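Membrane protein implicated in regulation of membrane protease activity (PDB 3CP0) is of uncertain function but probably takes part, through a soluble NfeD-like domain that may bind partners, in regulating membrane protease activity. Local coordinates at residues 39-42 and 47-50; 66-71 and 76-81. One frame throughout, in Å; residues are numbered along the deposited sequence. Where two conformers were deposited one is given.

Interaction 1. Residues 39-42 and 47-50; sequences SGQV and SIWS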
ATOM      1  N   SER A  39       0.065  -9.067  -4.886  1.00 28.86           N
ATOM      2  CA  SER A  39       1.451  -8.653  -4.838  1.00 27.70           C
ATOM      3  C   SER A  39       1.522  -7.145  -4.911  1.00 24.65           C
ATOM      4  O   SER A  39       0.550  -6.501  -5.247  1.00 22.67           O
ATOM      5  CB  SER A  39       2.273  -9.305  -5.942  1.00 28.76           C
ATOM      6  OG  SER A  39       1.937  -8.722  -7.183  1.00 35.24           O
ATOM      7  N   GLY A  40       2.676  -6.591  -4.532  1.00 21.71           N
ATOM      8  CA  GLY A  40       2.872  -5.155  -4.570  1.00 19.42           C
ATOM      9  C   GLY A  40       3.849  -4.753  -3.459  1.00 19.13           C
ATOM     10  O   GLY A  40       3.998  -5.453  -2.448  1.00 18.24           O
ATOM     11  N   GLN A  41       4.511  -3.645  -3.658  1.00 16.74           N
ATOM     12  CA  GLN A  41       5.458  -3.120  -2.675  1.00 17.36           C
ATOM     13  C   GLN A  41       5.360  -1.615  -2.711  1.00 17.21           C
ATOM     14  O   GLN A  41       5.271  -1.014  -3.814  1.00 18.12           O
ATOM     15  CB  GLN A  41       6.891  -3.562  -2.972  1.00 17.90           C
ATOM     16  CG  GLN A  41       7.099  -5.065  -2.725  1.00 18.14           C
ATOM     17  CD  GLN A  41       8.573  -5.510  -2.868  1.00 22.57           C
ATOM     18  OE1 GLN A  41       9.513  -4.689  -2.920  1.00 28.32           O
ATOM     19  NE2 GLN A  41       8.769  -6.822  -2.947  1.00 29.02           N
ATOM     20  N   VAL A  42       5.401  -1.032  -1.522  1.00 16.92           N
ATOM     21  CA  VAL A  42       5.360   0.442  -1.442  1.00 16.67           C
ATOM     22  C   VAL A  42       6.457   0.949  -0.514  1.00 18.20           C
ATOM     23  O   VAL A  42       6.955   0.206   0.337  1.00 17.77           O
ATOM     24  CB  VAL A  42       3.980   0.945  -0.896  1.00 17.92           C
ATOM     25  CG1 VAL A  42       2.827   0.527  -1.824  1.00 18.83           C
ATOM     26  CG2 VAL A  42       3.738   0.415   0.576  1.00 18.65           C
ATOM     27  N   SER A  47      10.760   2.942   4.566  0.50 19.94           N
ATOM     28  CA  SER A  47      10.997   1.510   4.420  0.50 19.91           C
ATOM     29  C   SER A  47      10.181   0.902   3.271  0.50 18.94           C
ATOM     30  O   SER A  47       9.227   1.517   2.793  0.50 18.72           O
ATOM     31  CB  SER A  47      10.648   0.787   5.724  0.50 20.86           C
ATOM     32  OG  SER A  47      11.602   1.045   6.747  0.50 23.47           O
ATOM     33  N   ILE A  48      10.554  -0.316   2.847  1.00 17.68           N
ATOM     34  CA  ILE A  48       9.773  -1.046   1.846  1.00 18.51           C
ATOM     35  C   ILE A  48       8.813  -2.004   2.557  1.00 18.54           C
ATOM     36  O   ILE A  48       9.273  -2.815   3.351  1.00 18.99           O
ATOM     37  CB  ILE A  48      10.738  -1.846   0.941  1.00 20.49           C
ATOM     38  CG1 ILE A  48      11.610  -0.827   0.184  1.00 21.41           C
ATOM     39  CG2 ILE A  48       9.912  -2.731   0.008  1.00 21.87           C
ATOM     40  CD1 ILE A  48      12.573  -1.484  -0.812  1.00 28.21           C
ATOM     41  N   TRP A  49       7.526  -1.886   2.253  1.00 17.71           N
ATOM     42  CA  TRP A  49       6.462  -2.716   2.800  1.00 17.23           C
ATOM     43  C   TRP A  49       5.755  -3.463   1.677  1.00 15.93           C
ATOM     44  O   TRP A  49       5.465  -2.916   0.620  1.00 16.88           O
ATOM     45  CB  TRP A  49       5.394  -1.828   3.479  1.00 19.48           C
ATOM     46  CG  TRP A  49       5.848  -1.328   4.745  1.00 20.11           C
ATOM     47  CD1 TRP A  49       6.787  -0.353   4.972  1.00 23.78           C
ATOM     48  CD2 TRP A  49       5.393  -1.761   6.022  1.00 24.72           C
ATOM     49  NE1 TRP A  49       6.936  -0.156   6.341  1.00 25.02           N
ATOM     50  CE2 TRP A  49       6.114  -1.031   6.998  1.00 27.71           C
ATOM     51  CE3 TRP A  49       4.461  -2.711   6.429  1.00 28.08           C
ATOM     52  CZ2 TRP A  49       5.929  -1.236   8.383  1.00 29.61           C
ATOM     53  CZ3 TRP A  49       4.254  -2.905   7.795  1.00 29.46           C
ATOM     54  CH2 TRP A  49       4.986  -2.167   8.753  1.00 28.15           C
ATOM     55  N   SER A  50       5.374  -4.706   1.963  1.00 14.99           N
ATOM     56  CA  SER A  50       4.416  -5.407   1.095  1.00 15.95           C
ATOM     57  C   SER A  50       3.100  -4.667   1.084  1.00 15.47           C
ATOM     58  O   SER A  50       2.659  -4.117   2.114  1.00 16.75           O
ATOM     59  CB  SER A  50       4.165  -6.804   1.627  1.00 15.05           C
ATOM     60  OG  SER A  50       5.373  -7.610   1.524  1.00 15.61           O
TER
HETATM   61  O   HOH W   1       5.278  -8.364  -1.178  1.00 31.07           O

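Interaction 2. Residues 66-71 and 76-81; sequences VSVIDI and AIVWKE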
ATOM      1  N   VAL A  66      -0.449   6.138  -3.098  1.00 17.18           N
ATOM      2  CA  VAL A  66      -1.656   5.548  -2.517  1.00 17.19           C
ATOM      3  C   VAL A  66      -1.764   5.912  -1.033  1.00 17.95           C
ATOM      4  O   VAL A  66      -0.802   6.474  -0.453  1.00 18.15           O
ATOM      5  CB  VAL A  66      -1.577   4.005  -2.667  1.00 18.02           C
ATOM      6  CG1 VAL A  66      -1.584   3.690  -4.176  1.00 16.93           C
ATOM      7  CG2 VAL A  66      -0.244   3.463  -2.037  1.00 20.03           C
ATOM      8  N   SER A  67      -2.914   5.617  -0.435  1.00 17.46           N
ATOM      9  CA  SER A  67      -3.151   5.821   0.986  1.00 18.04           C
ATOM     10  C   SER A  67      -3.268   4.438   1.628  1.00 18.62           C
ATOM     11  O   SER A  67      -3.974   3.537   1.103  1.00 19.99           O
ATOM     12  CB  SER A  67      -4.460   6.619   1.228  1.00 21.02           C
ATOM     13  OG  SER A  67      -4.152   8.024   1.109  1.00 22.82           O
ATOM     14  N   VAL A  68      -2.580   4.270   2.749  1.00 17.20           N
ATOM     15  CA  VAL A  68      -2.710   3.015   3.537  1.00 17.42           C
ATOM     16  C   VAL A  68      -3.998   3.095   4.344  1.00 17.30           C
ATOM     17  O   VAL A  68      -4.172   4.007   5.160  1.00 18.04           O
ATOM     18  CB  VAL A  68      -1.497   2.792   4.483  1.00 19.38           C
ATOM     19  CG1 VAL A  68      -1.688   1.502   5.282  1.00 18.78           C
ATOM     20  CG2 VAL A  68      -0.170   2.744   3.656  1.00 19.50           C
ATOM     21  N   ILE A  69      -4.933   2.193   4.063  1.00 16.86           N
ATOM     22  CA  ILE A  69      -6.220   2.228   4.780  1.00 15.35           C
ATOM     23  C   ILE A  69      -6.453   1.093   5.775  1.00 16.94           C
ATOM     24  O   ILE A  69      -7.429   1.045   6.479  1.00 17.19           O
ATOM     25  CB  ILE A  69      -7.437   2.447   3.758  1.00 18.46           C
ATOM     26  CG1 ILE A  69      -7.435   1.384   2.655  1.00 17.95           C
ATOM     27  CG2 ILE A  69      -7.341   3.823   3.131  1.00 20.47           C
ATOM     28  CD1 ILE A  69      -7.687  -0.002   3.169  1.00 19.71           C
ATOM     29  N   ASP A  70      -5.518   0.169   5.785  1.00 16.34           N
ATOM     30  CA  ASP A  70      -5.550  -0.960   6.732  1.00 16.85           C
ATOM     31  C   ASP A  70      -4.190  -1.624   6.726  1.00 18.54           C
ATOM     32  O   ASP A  70      -3.401  -1.435   5.830  1.00 17.99           O
ATOM     33  CB  ASP A  70      -6.649  -1.937   6.325  1.00 16.62           C
ATOM     34  CG  ASP A  70      -6.973  -2.942   7.452  1.00 23.29           C
ATOM     35  OD1 ASP A  70      -6.505  -2.787   8.624  1.00 24.37           O
ATOM     36  OD2 ASP A  70      -7.630  -3.934   7.076  1.00 26.95           O
ATOM     37  N   ILE A  71      -3.896  -2.378   7.776  1.00 19.87           N
ATOM     38  CA  ILE A  71      -2.663  -3.180   7.815  1.00 21.57           C
ATOM     39  C   ILE A  71      -3.144  -4.554   8.247  1.00 22.94           C
ATOM     40  O   ILE A  71      -3.878  -4.681   9.262  1.00 23.43           O
ATOM     41  CB  ILE A  71      -1.676  -2.662   8.849  1.00 22.46           C
ATOM     42  CG1 ILE A  71      -1.082  -1.292   8.496  1.00 25.87           C
ATOM     43  CG2 ILE A  71      -0.512  -3.702   9.048  1.00 24.92           C
ATOM     44  CD1 ILE A  71       0.125  -1.248   7.571  1.00 29.27           C
ATOM     45  N   ALA A  76       0.492  -3.776   4.001  1.00 16.99           N
ATOM     46  CA  ALA A  76      -0.294  -2.584   3.886  1.00 18.12           C
ATOM     47  C   ALA A  76      -1.421  -2.817   2.858  1.00 20.05           C
ATOM     48  O   ALA A  76      -1.176  -3.301   1.734  1.00 20.38           O
ATOM     49  CB  ALA A  76       0.615  -1.441   3.408  1.00 18.45           C
ATOM     50  N   ILE A  77      -2.641  -2.453   3.231  1.00 17.11           N
ATOM     51  CA  ILE A  77      -3.744  -2.512   2.287  1.00 16.65           C
ATOM     52  C   ILE A  77      -4.009  -1.066   1.863  1.00 17.23           C
ATOM     53  O   ILE A  77      -4.243  -0.156   2.701  1.00 17.44           O
ATOM     54  CB  ILE A  77      -5.049  -3.079   2.940  1.00 16.67           C
ATOM     55  CG1 ILE A  77      -4.815  -4.398   3.700  1.00 17.88           C
ATOM     56  CG2 ILE A  77      -6.170  -3.327   1.910  1.00 18.45           C
ATOM     57  CD1 ILE A  77      -4.072  -5.415   2.847  1.00 19.32           C
ATOM     58  N   VAL A  78      -3.942  -0.875   0.566  1.00 17.14           N
ATOM     59  CA  VAL A  78      -3.925   0.509   0.010  1.00 16.75           C
ATOM     60  C   VAL A  78      -5.063   0.843  -0.906  1.00 18.01           C
ATOM     61  O   VAL A  78      -5.672  -0.043  -1.574  1.00 17.17           O
ATOM     62  CB  VAL A  78      -2.584   0.789  -0.702  1.00 16.90           C
ATOM     63  CG1 VAL A  78      -1.381   0.512   0.290  1.00 18.51           C
ATOM     64  CG2 VAL A  78      -2.419  -0.035  -1.965  1.00 18.45           C
ATOM     65  N   TRP A  79      -5.349   2.138  -0.964  1.00 16.57           N
ATOM     66  CA  TRP A  79      -6.379   2.624  -1.883  1.00 16.96           C
ATOM     67  C   TRP A  79      -5.972   3.986  -2.435  1.00 17.77           C
ATOM     68  O   TRP A  79      -4.832   4.451  -2.261  1.00 18.67           O
ATOM     69  CB  TRP A  79      -7.748   2.642  -1.214  1.00 18.43           C
ATOM     70  CG  TRP A  79      -8.921   2.767  -2.184  1.00 19.90           C
ATOM     71  CD1 TRP A  79      -9.937   3.685  -2.151  1.00 22.13           C
ATOM     72  CD2 TRP A  79      -9.167   1.921  -3.328  1.00 17.81           C
ATOM     73  NE1 TRP A  79     -10.811   3.483  -3.237  1.00 20.88           N
ATOM     74  CE2 TRP A  79     -10.360   2.406  -3.961  1.00 21.12           C
ATOM     75  CE3 TRP A  79      -8.506   0.811  -3.873  1.00 19.32           C
ATOM     76  CZ2 TRP A  79     -10.893   1.806  -5.134  1.00 20.92           C
ATOM     77  CZ3 TRP A  79      -9.043   0.236  -5.063  1.00 20.87           C
ATOM     78  CH2 TRP A  79     -10.221   0.724  -5.636  1.00 20.95           C
ATOM     79  N   LYS A  80      -6.890   4.601  -3.161  1.00 19.30           N
ATOM     80  CA  LYS A  80      -6.658   5.885  -3.797  1.00 18.36           C
ATOM     81  C   LYS A  80      -6.218   6.896  -2.740  1.00 20.74           C
ATOM     82  O   LYS A  80      -6.733   6.905  -1.610  1.00 20.47           O
ATOM     83  CB  LYS A  80      -7.978   6.308  -4.450  1.00 18.84           C
ATOM     84  CG  LYS A  80      -8.278   5.413  -5.698  1.00 18.96           C
ATOM     85  CD  LYS A  80      -9.639   5.790  -6.268  1.00 22.93           C
ATOM     86  CE  LYS A  80      -9.996   4.904  -7.499  1.00 21.42           C
ATOM     87  NZ  LYS A  80     -11.214   5.497  -8.157  1.00 26.67           N
ATOM     88  N   GLU A  81      -5.311   7.778  -3.151  1.00 21.30           N
ATOM     89  CA  GLU A  81      -4.806   8.772  -2.237  1.00 23.99           C
ATOM     90  C   GLU A  81      -5.936   9.672  -1.752  1.00 26.91           C
ATOM     91  O   GLU A  81      -6.782  10.149  -2.536  1.00 25.69           O
ATOM     92  CB  GLU A  81      -3.712   9.596  -2.931  1.00 24.36           C
ATOM     93  CG  GLU A  81      -2.983  10.425  -1.969  1.00 23.01           C
ATOM     94  CD  GLU A  81      -2.077  11.490  -2.576  1.00 22.71           C
ATOM     95  OE1 GLU A  81      -1.945  11.613  -3.844  1.00 24.00           O
ATOM     96  OE2 GLU A  81      -1.506  12.251  -1.762  1.00 24.59           O
TER

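Interaction 1. Residues 39-42 and 47-50
V42 and W49 form the tight part of this contact, an antiparallel hydrogen-bonded pair in a beta hairpin. V42 N donates to W49 O over 2.9 Å, and W49 N returns a bond of 2.9 Å to V42 O. Both are close to straight, with N-H...O angles of 168° and 175°. On the face carrying V42 and W49, the valine meets the start of the tryptophan side chain and not its ring. V42 CG2 lies 4.0 Å from W49 CB. The indole leads away from V42, and its edge meets S47 O in plane.

The side with Q41 and S50 is looser. These two are a non-hydrogen-bonded pair. The extended Q41 chain brings OE1 to 3.5 Å from I48 CG2, a contact at the exposed margin. A water lies 2.8 Å from S50 OG and makes a weak bond to G40 O. G40 adopts backbone angles at which any CB would collide with S39 O.

The hairpin pairs strand 41-44 with strand 47-53. Backbone bonds from Q41 to L32 and E33 tie it to the chain just after strand 28-31. On its other side, S50 bonds to A76 of strand 75-80.

Interaction 2. Residues 66-71 and 76-81
V66 meets V78 in an antiparallel beta hairpin, strands 65-72 and 75-80 of the OB-clan domain. The contact lies beside the face that carries V68, V78, I71 and A76. The two valine side chains meet at a slant, with V66 CG2 3.8 Å from V78 CB. With CG1 of V66 anti to the carbonyl carbon (chi1 -64°), CG2 falls between the backbone N and the carbonyl carbon and turns to V78. V68 and V78 share one face. V68 CG2 approaches V78 CG1, and V68 CG1 approaches A76 CB. I71 closes the row by folding CD1 back to A76, 3.9 Å from A76 CA.

A classic beta bulge interrupts the pairing: I69 and D70 both face I77. I69 N gives I77 O a bond of 2.8 Å, and D70 N adds a weak one. I77 N in turn bonds to D70 O. Ahead of the bulge in strand 65-72, S67 and W79 exchange two backbone bonds.

I69 is exposed. Its chi1 of 55° carries CG1 over the strand, 3.5 Å from I77 O. Its side chain meets that of I77 at about a right angle, with CD1 against I77 CG2. Against W79 it runs alongside, pointing the same way, with CG1 near W79 CB. The indole itself leads away, takes K80 CG over one face, and makes an edge-to-face contact with H58.

D70 packs CB against I77 CB at 3.9 Å. Its side chain comes to about 2 Å of a bound zinc ion, close enough to coordinate it. D70 OD1 forms a salt bridge with R22 NH2 and takes a weak bond from I71 N. At the opposite end of the hairpin, S67 OG bonds to A82 N and lies 3.5 Å from E81 CA.

Overall arrangement
Both interactions are antiparallel hairpins of one sheet of the OB-clan domain. Interaction 1 comes first in the chain, and interaction 2 opens after it closes. Strands 47-53 and 75-80 are sheet neighbours, joined by a probable hydrogen bond from A76 N to S50 O, 2.9 Å. V42 CG1 and V66 CG2 also pack together, so the hairpins meet through apolar side chains as well. Interaction 2 is largely buried and covers about twice the surface, with a row of aliphatic contacts and a bulge. Interaction 1 is partly buried, with two backbone bonds, one apolar side-chain contact and a water at its margin. The D70 side chain in interaction 2 reaches a zinc ion at about 2 Å, whereas W49's is about 9 Å from one.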